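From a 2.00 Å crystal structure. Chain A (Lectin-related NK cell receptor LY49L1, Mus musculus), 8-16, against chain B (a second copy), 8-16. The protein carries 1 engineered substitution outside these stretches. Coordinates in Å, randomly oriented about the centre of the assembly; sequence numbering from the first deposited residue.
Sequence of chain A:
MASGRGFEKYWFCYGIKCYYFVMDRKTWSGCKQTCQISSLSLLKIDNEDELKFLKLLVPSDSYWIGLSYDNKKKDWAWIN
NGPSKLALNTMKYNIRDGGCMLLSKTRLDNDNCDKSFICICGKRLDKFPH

Chain A, residues 8-16: EKYWFCYGI
Chain B (8-16) EKYWFCYGI

The two copies of residues 8-16 join edge to edge as antiparallel strands: the axes of the 10-14 segments approach to 4.8 Å with 163° between their N-to-C directions. Phe A12 faces Phe B12 at the centre (CA-CA 4.3 Å), so Tyr A10 pairs with Tyr B14, Trp A11 with Cys B13, and the reverse. In residues 10-13 phi runs from -111° to -164° and psi from 153° to 170°; Tyr A14 and Tyr B14 are near -150/114.

Six backbone hydrogen bonds fix this register. Trp A11 N to Cys B13 O and Cys B13 N to Trp A11 O measure 3.1 and 3.2 Å; Cys A13 N to Trp B11 O and Trp B11 N to Cys A13 O are both 3.1 Å. Gly B15 N to Lys A9 O (3.1 Å) and Gly A15 N to Lys B9 O (3.2 Å) close the ladder.

On the face bearing Trp and Cys, each indole (chi1 near 65°, chi2 near 98°) lies across the partner strand, a flat lid over a small, buried cysteine. Cys B13 CB sits 3.3 Å from the centroid of the Trp A11 six-membered ring, 13° off its normal; Cys A13 CB lies 3.2 Å from that of Trp B11. Both cysteines are m and covalently bonded elsewhere.

On the other face, Phe A12 CB and Phe B12 CB meet at 3.4 Å, while p rotamers lead both buried rings away. Tyr A14 and Tyr B14, both t with chi2 near 57°, instead reach across, offering their ring faces to lysine: Lys A9 NZ is 4.5 Å from the Tyr B14 ring centroid, and Lys B9 NZ 4.2 Å from that of Tyr A14. Lys A9 is p,t,m,t; Lys B9 is m,t,p,t. Positive phi (71° and 61°) suits Gly A15 and Gly B15; an ideal CB on Gly A15 would crowd Lys B9 NZ at 3.1 Å. The stretches bury 812 Å², both sides summed.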

ATOM      1  N   GLU A   8      -4.418   9.417   7.102  1.00 26.25           N
ATOM      2  CA  GLU A   8      -4.179   9.548   5.682  1.00 24.56           C
ATOM      3  C   GLU A   8      -5.346   8.917   4.930  1.00 25.57           C
ATOM      4  O   GLU A   8      -6.085   8.077   5.531  1.00 26.89           O
ATOM      5  CB  GLU A   8      -2.825   8.954   5.298  1.00 23.76           C
ATOM      6  CG  GLU A   8      -1.685   9.654   6.089  1.00 22.35           C
ATOM      7  CD  GLU A   8      -1.263  10.968   5.533  1.00 29.51           C
ATOM      8  OE1 GLU A   8      -1.879  11.528   4.606  1.00 32.87           O
ATOM      9  OE2 GLU A   8      -0.260  11.490   6.045  1.00 37.25           O
ATOM     10  N   LYS A   9      -5.501   9.260   3.652  1.00 26.12           N
ATOM     11  CA  LYS A   9      -6.579   8.685   2.816  1.00 29.11           C
ATOM     12  C   LYS A   9      -6.204   7.401   2.101  1.00 27.99           C
ATOM     13  O   LYS A   9      -7.047   6.800   1.434  1.00 26.66           O
ATOM     14  CB  LYS A   9      -7.374   9.700   1.916  1.00 29.18           C
ATOM     15  CG  LYS A   9      -6.582  10.504   0.918  1.00 33.43           C
ATOM     16  CD  LYS A   9      -7.441  11.468  -0.010  1.00 34.53           C
ATOM     17  CE  LYS A   9      -8.168  10.734  -1.234  1.00 37.69           C
ATOM     18  NZ  LYS A   9      -8.746  11.602  -2.341  1.00 37.74           N
ATOM     19  N   TYR A  10      -4.970   6.916   2.339  1.00 27.94           N
ATOM     20  CA  TYR A  10      -4.547   5.633   1.756  1.00 26.56           C
ATOM     21  C   TYR A  10      -4.394   4.623   2.834  1.00 24.52           C
ATOM     22  O   TYR A  10      -4.244   4.986   3.982  1.00 24.72           O
ATOM     23  CB  TYR A  10      -3.223   5.753   1.014  1.00 27.04           C
ATOM     24  CG  TYR A  10      -2.140   6.515   1.742  1.00 27.74           C
ATOM     25  CD1 TYR A  10      -1.927   7.861   1.474  1.00 27.53           C
ATOM     26  CD2 TYR A  10      -1.313   5.884   2.649  1.00 28.22           C
ATOM     27  CE1 TYR A  10      -0.902   8.546   2.115  1.00 28.59           C
ATOM     28  CE2 TYR A  10      -0.287   6.551   3.294  1.00 30.17           C
ATOM     29  CZ  TYR A  10      -0.097   7.888   3.034  1.00 28.13           C
ATOM     30  OH  TYR A  10       0.900   8.576   3.678  1.00 29.27           O
ATOM     31  N   TRP A  11      -4.373   3.326   2.475  1.00 24.19           N
ATOM     32  CA  TRP A  11      -4.178   2.323   3.494  1.00 21.74           C
ATOM     33  C   TRP A  11      -3.813   1.061   2.777  1.00 21.55           C
ATOM     34  O   TRP A  11      -3.893   1.007   1.603  1.00 19.52           O
ATOM     35  CB  TRP A  11      -5.434   2.150   4.382  1.00 22.61           C
ATOM     36  CG  TRP A  11      -6.732   1.588   3.722  1.00 24.79           C
ATOM     37  CD1 TRP A  11      -7.193   0.291   3.766  1.00 20.45           C
ATOM     38  CD2 TRP A  11      -7.740   2.344   2.998  1.00 18.80           C
ATOM     39  NE1 TRP A  11      -8.414   0.202   3.135  1.00 25.29           N
ATOM     40  CE2 TRP A  11      -8.764   1.436   2.641  1.00 22.47           C
ATOM     41  CE3 TRP A  11      -7.884   3.705   2.654  1.00 24.45           C
ATOM     42  CZ2 TRP A  11      -9.889   1.830   1.926  1.00 23.14           C
ATOM     43  CZ3 TRP A  11      -8.978   4.091   1.955  1.00 20.79           C
ATOM     44  CH2 TRP A  11      -9.977   3.175   1.599  1.00 23.33           C
ATOM     45  N   PHE A  12      -3.357   0.046   3.475  1.00 23.38           N
ATOM     46  CA  PHE A  12      -3.095  -1.186   2.735  1.00 24.76           C
ATOM     47  C   PHE A  12      -3.379  -2.432   3.531  1.00 25.03           C
ATOM     48  O   PHE A  12      -3.638  -2.321   4.716  1.00 23.00           O
ATOM     49  CB  PHE A  12      -1.752  -1.124   1.973  1.00 27.83           C
ATOM     50  CG  PHE A  12      -0.555  -0.931   2.824  1.00 31.06           C
ATOM     51  CD1 PHE A  12      -0.008  -2.025   3.542  1.00 39.06           C
ATOM     52  CD2 PHE A  12       0.112   0.280   2.821  1.00 35.64           C
ATOM     53  CE1 PHE A  12       1.178  -1.869   4.357  1.00 38.94           C
ATOM     54  CE2 PHE A  12       1.283   0.454   3.588  1.00 37.82           C
ATOM     55  CZ  PHE A  12       1.835  -0.635   4.376  1.00 37.32           C
ATOM     56  N   CYS A  13      -3.456  -3.569   2.838  1.00 23.84           N
ATOM     57  CA  CYS A  13      -3.868  -4.793   3.448  1.00 25.52           C
ATOM     58  C   CYS A  13      -2.940  -5.889   3.009  1.00 25.32           C
ATOM     59  O   CYS A  13      -2.356  -5.833   1.936  1.00 25.39           O
ATOM     60  CB  CYS A  13      -5.339  -5.128   3.101  1.00 24.35           C
ATOM     61  SG  CYS A  13      -6.534  -3.777   3.525  1.00 25.20           S
ATOM     62  N   TYR A  14      -2.820  -6.887   3.855  1.00 27.81           N
ATOM     63  CA  TYR A  14      -1.970  -8.014   3.562  1.00 28.42           C
ATOM     64  C   TYR A  14      -2.648  -9.204   4.266  1.00 29.21           C
ATOM     65  O   TYR A  14      -2.711  -9.234   5.464  1.00 26.21           O
ATOM     66  CB  TYR A  14      -0.535  -7.797   4.062  1.00 29.24           C
ATOM     67  CG  TYR A  14       0.410  -9.007   3.797  1.00 29.79           C
ATOM     68  CD1 TYR A  14       0.619  -9.490   2.492  1.00 30.95           C
ATOM     69  CD2 TYR A  14       1.096  -9.627   4.839  1.00 32.82           C
ATOM     70  CE1 TYR A  14       1.464 -10.543   2.211  1.00 32.91           C
ATOM     71  CE2 TYR A  14       1.966 -10.724   4.582  1.00 32.80           C
ATOM     72  CZ  TYR A  14       2.146 -11.173   3.259  1.00 36.18           C
ATOM     73  OH  TYR A  14       3.033 -12.268   2.988  1.00 39.25           O
ATOM     74  N   GLY A  15      -3.189 -10.157   3.498  1.00 30.10           N
ATOM     75  CA  GLY A  15      -3.798 -11.315   4.142  1.00 30.53           C
ATOM     76  C   GLY A  15      -5.071 -10.841   4.781  1.00 31.62           C
ATOM     77  O   GLY A  15      -5.920 -10.228   4.093  1.00 33.66           O
ATOM     78  N   ILE A  16      -5.171 -11.037   6.108  1.00 31.17           N
ATOM     79  CA  ILE A  16      -6.374 -10.714   6.911  1.00 30.56           C
ATOM     80  C   ILE A  16      -6.297  -9.397   7.724  1.00 29.36           C
ATOM     81  O   ILE A  16      -7.160  -9.133   8.513  1.00 30.63           O
ATOM     82  CB  ILE A  16      -6.757 -12.003   7.785  1.00 31.16           C
ATOM     83  CG1 ILE A  16      -8.174 -12.548   7.534  1.00 34.51           C
ATOM     84  CG2 ILE A  16      -6.379 -11.880   9.215  1.00 33.01           C
ATOM     85  CD1 ILE A  16      -9.270 -11.963   8.410  1.00 38.64           C
TER
ATOM     86  N   GLU B   8      -1.430 -11.111  -5.994  1.00 27.37           N
ATOM     87  CA  GLU B   8      -0.697 -10.897  -4.749  1.00 25.80           C
ATOM     88  C   GLU B   8      -1.641 -10.911  -3.530  1.00 26.81           C
ATOM     89  O   GLU B   8      -2.862 -10.722  -3.687  1.00 27.96           O
ATOM     90  CB  GLU B   8       0.173  -9.613  -4.822  1.00 25.47           C
ATOM     91  CG  GLU B   8       1.258  -9.667  -5.978  1.00 21.71           C
ATOM     92  CD  GLU B   8       2.408 -10.626  -5.789  1.00 28.17           C
ATOM     93  OE1 GLU B   8       3.296 -10.614  -6.656  1.00 29.32           O
ATOM     94  OE2 GLU B   8       2.444 -11.448  -4.855  1.00 28.28           O
ATOM     95  N   LYS B   9      -1.107 -11.176  -2.341  1.00 26.73           N
ATOM     96  CA  LYS B   9      -1.906 -11.145  -1.108  1.00 30.04           C
ATOM     97  C   LYS B   9      -2.153  -9.731  -0.602  1.00 28.25           C
ATOM     98  O   LYS B   9      -2.854  -9.574   0.383  1.00 28.61           O
ATOM     99  CB  LYS B   9      -1.240 -11.886   0.071  1.00 30.00           C
ATOM    100  CG  LYS B   9      -1.221 -13.415   0.070  1.00 34.84           C
ATOM    101  CD  LYS B   9      -0.580 -13.938   1.426  1.00 35.70           C
ATOM    102  CE  LYS B   9      -1.239 -13.297   2.712  1.00 40.10           C
ATOM    103  NZ  LYS B   9      -0.678 -13.775   4.007  1.00 40.06           N
ATOM    104  N   TYR B  10      -1.596  -8.705  -1.268  1.00 27.23           N
ATOM    105  CA  TYR B  10      -1.619  -7.346  -0.682  1.00 23.53           C
ATOM    106  C   TYR B  10      -2.336  -6.393  -1.589  1.00 22.07           C
ATOM    107  O   TYR B  10      -2.480  -6.643  -2.745  1.00 22.07           O
ATOM    108  CB  TYR B  10      -0.207  -6.827  -0.415  1.00 23.01           C
ATOM    109  CG  TYR B  10       0.754  -6.863  -1.576  1.00 23.09           C
ATOM    110  CD1 TYR B  10       1.702  -7.865  -1.646  1.00 24.66           C
ATOM    111  CD2 TYR B  10       0.799  -5.839  -2.555  1.00 26.72           C
ATOM    112  CE1 TYR B  10       2.624  -7.891  -2.661  1.00 23.60           C
ATOM    113  CE2 TYR B  10       1.742  -5.882  -3.600  1.00 26.25           C
ATOM    114  CZ  TYR B  10       2.627  -6.949  -3.645  1.00 23.40           C
ATOM    115  OH  TYR B  10       3.589  -7.095  -4.615  1.00 25.44           O
ATOM    116  N   TRP B  11      -2.851  -5.279  -1.090  1.00 22.57           N
ATOM    117  CA  TRP B  11      -3.493  -4.397  -2.052  1.00 21.44           C
ATOM    118  C   TRP B  11      -3.550  -3.081  -1.393  1.00 22.46           C
ATOM    119  O   TRP B  11      -3.326  -2.986  -0.216  1.00 23.21           O
ATOM    120  CB  TRP B  11      -4.900  -4.946  -2.416  1.00 21.59           C
ATOM    121  CG  TRP B  11      -5.931  -5.021  -1.251  1.00 23.41           C
ATOM    122  CD1 TRP B  11      -6.898  -4.109  -0.982  1.00 20.53           C
ATOM    123  CD2 TRP B  11      -6.125  -6.113  -0.283  1.00 18.78           C
ATOM    124  NE1 TRP B  11      -7.678  -4.541   0.061  1.00 24.39           N
ATOM    125  CE2 TRP B  11      -7.224  -5.761   0.512  1.00 22.90           C
ATOM    126  CE3 TRP B  11      -5.508  -7.361  -0.079  1.00 22.13           C
ATOM    127  CZ2 TRP B  11      -7.708  -6.579   1.538  1.00 20.20           C
ATOM    128  CZ3 TRP B  11      -5.941  -8.161   0.941  1.00 21.56           C
ATOM    129  CH2 TRP B  11      -7.015  -7.778   1.756  1.00 23.65           C
ATOM    130  N   PHE B  12      -3.907  -2.046  -2.119  1.00 24.14           N
ATOM    131  CA  PHE B  12      -4.082  -0.804  -1.399  1.00 24.00           C
ATOM    132  C   PHE B  12      -5.171   0.037  -1.905  1.00 22.59           C
ATOM    133  O   PHE B  12      -5.738  -0.302  -2.878  1.00 20.36           O
ATOM    134  CB  PHE B  12      -2.761  -0.085  -1.109  1.00 27.21           C
ATOM    135  CG  PHE B  12      -1.949   0.232  -2.277  1.00 28.83           C
ATOM    136  CD1 PHE B  12      -2.255   1.384  -3.058  1.00 34.93           C
ATOM    137  CD2 PHE B  12      -0.811  -0.502  -2.536  1.00 30.64           C
ATOM    138  CE1 PHE B  12      -1.438   1.747  -4.203  1.00 34.47           C
ATOM    139  CE2 PHE B  12       0.004  -0.189  -3.633  1.00 34.93           C
ATOM    140  CZ  PHE B  12      -0.304   0.960  -4.484  1.00 34.61           C
ATOM    141  N   CYS B  13      -5.515   1.080  -1.158  1.00 23.37           N
ATOM    142  CA  CYS B  13      -6.579   1.971  -1.498  1.00 23.25           C
ATOM    143  C   CYS B  13      -6.226   3.412  -1.240  1.00 24.74           C
ATOM    144  O   CYS B  13      -5.421   3.742  -0.364  1.00 23.82           O
ATOM    145  CB  CYS B  13      -7.827   1.638  -0.664  1.00 23.34           C
ATOM    146  SG  CYS B  13      -8.278  -0.174  -0.668  1.00 24.11           S
ATOM    147  N   TYR B  14      -6.945   4.279  -1.942  1.00 27.60           N
ATOM    148  CA  TYR B  14      -6.744   5.705  -1.832  1.00 28.75           C
ATOM    149  C   TYR B  14      -8.125   6.307  -2.144  1.00 29.06           C
ATOM    150  O   TYR B  14      -8.623   6.128  -3.239  1.00 27.01           O
ATOM    151  CB  TYR B  14      -5.709   6.137  -2.859  1.00 30.30           C
ATOM    152  CG  TYR B  14      -5.426   7.628  -2.913  1.00 32.91           C
ATOM    153  CD1 TYR B  14      -5.015   8.325  -1.761  1.00 32.66           C
ATOM    154  CD2 TYR B  14      -5.554   8.329  -4.117  1.00 36.89           C
ATOM    155  CE1 TYR B  14      -4.757   9.675  -1.784  1.00 37.79           C
ATOM    156  CE2 TYR B  14      -5.305   9.712  -4.164  1.00 36.55           C
ATOM    157  CZ  TYR B  14      -4.896  10.369  -2.986  1.00 38.07           C
ATOM    158  OH  TYR B  14      -4.613  11.740  -3.011  1.00 42.70           O
ATOM    159  N   GLY B  15      -8.732   6.981  -1.161  1.00 29.48           N
ATOM    160  CA  GLY B  15     -10.046   7.593  -1.328  1.00 29.61           C
ATOM    161  C   GLY B  15     -11.040   6.512  -1.631  1.00 29.96           C
ATOM    162  O   GLY B  15     -11.303   5.662  -0.788  1.00 30.99           O
ATOM    163  N   ILE B  16     -11.566   6.498  -2.864  1.00 31.46           N
ATOM    164  CA  ILE B  16     -12.636   5.556  -3.248  1.00 29.75           C
ATOM    165  C   ILE B  16     -12.198   4.362  -4.121  1.00 28.67           C
ATOM    166  O   ILE B  16     -13.005   3.572  -4.539  1.00 28.56           O
ATOM    167  CB  ILE B  16     -13.861   6.335  -3.770  1.00 30.88           C
ATOM    168  CG1 ILE B  16     -15.146   5.839  -3.123  1.00 35.49           C
ATOM    169  CG2 ILE B  16     -13.885   6.462  -5.291  1.00 32.77           C
ATOM    170  CD1 ILE B  16     -16.307   5.784  -4.073  1.00 37.27           C
TER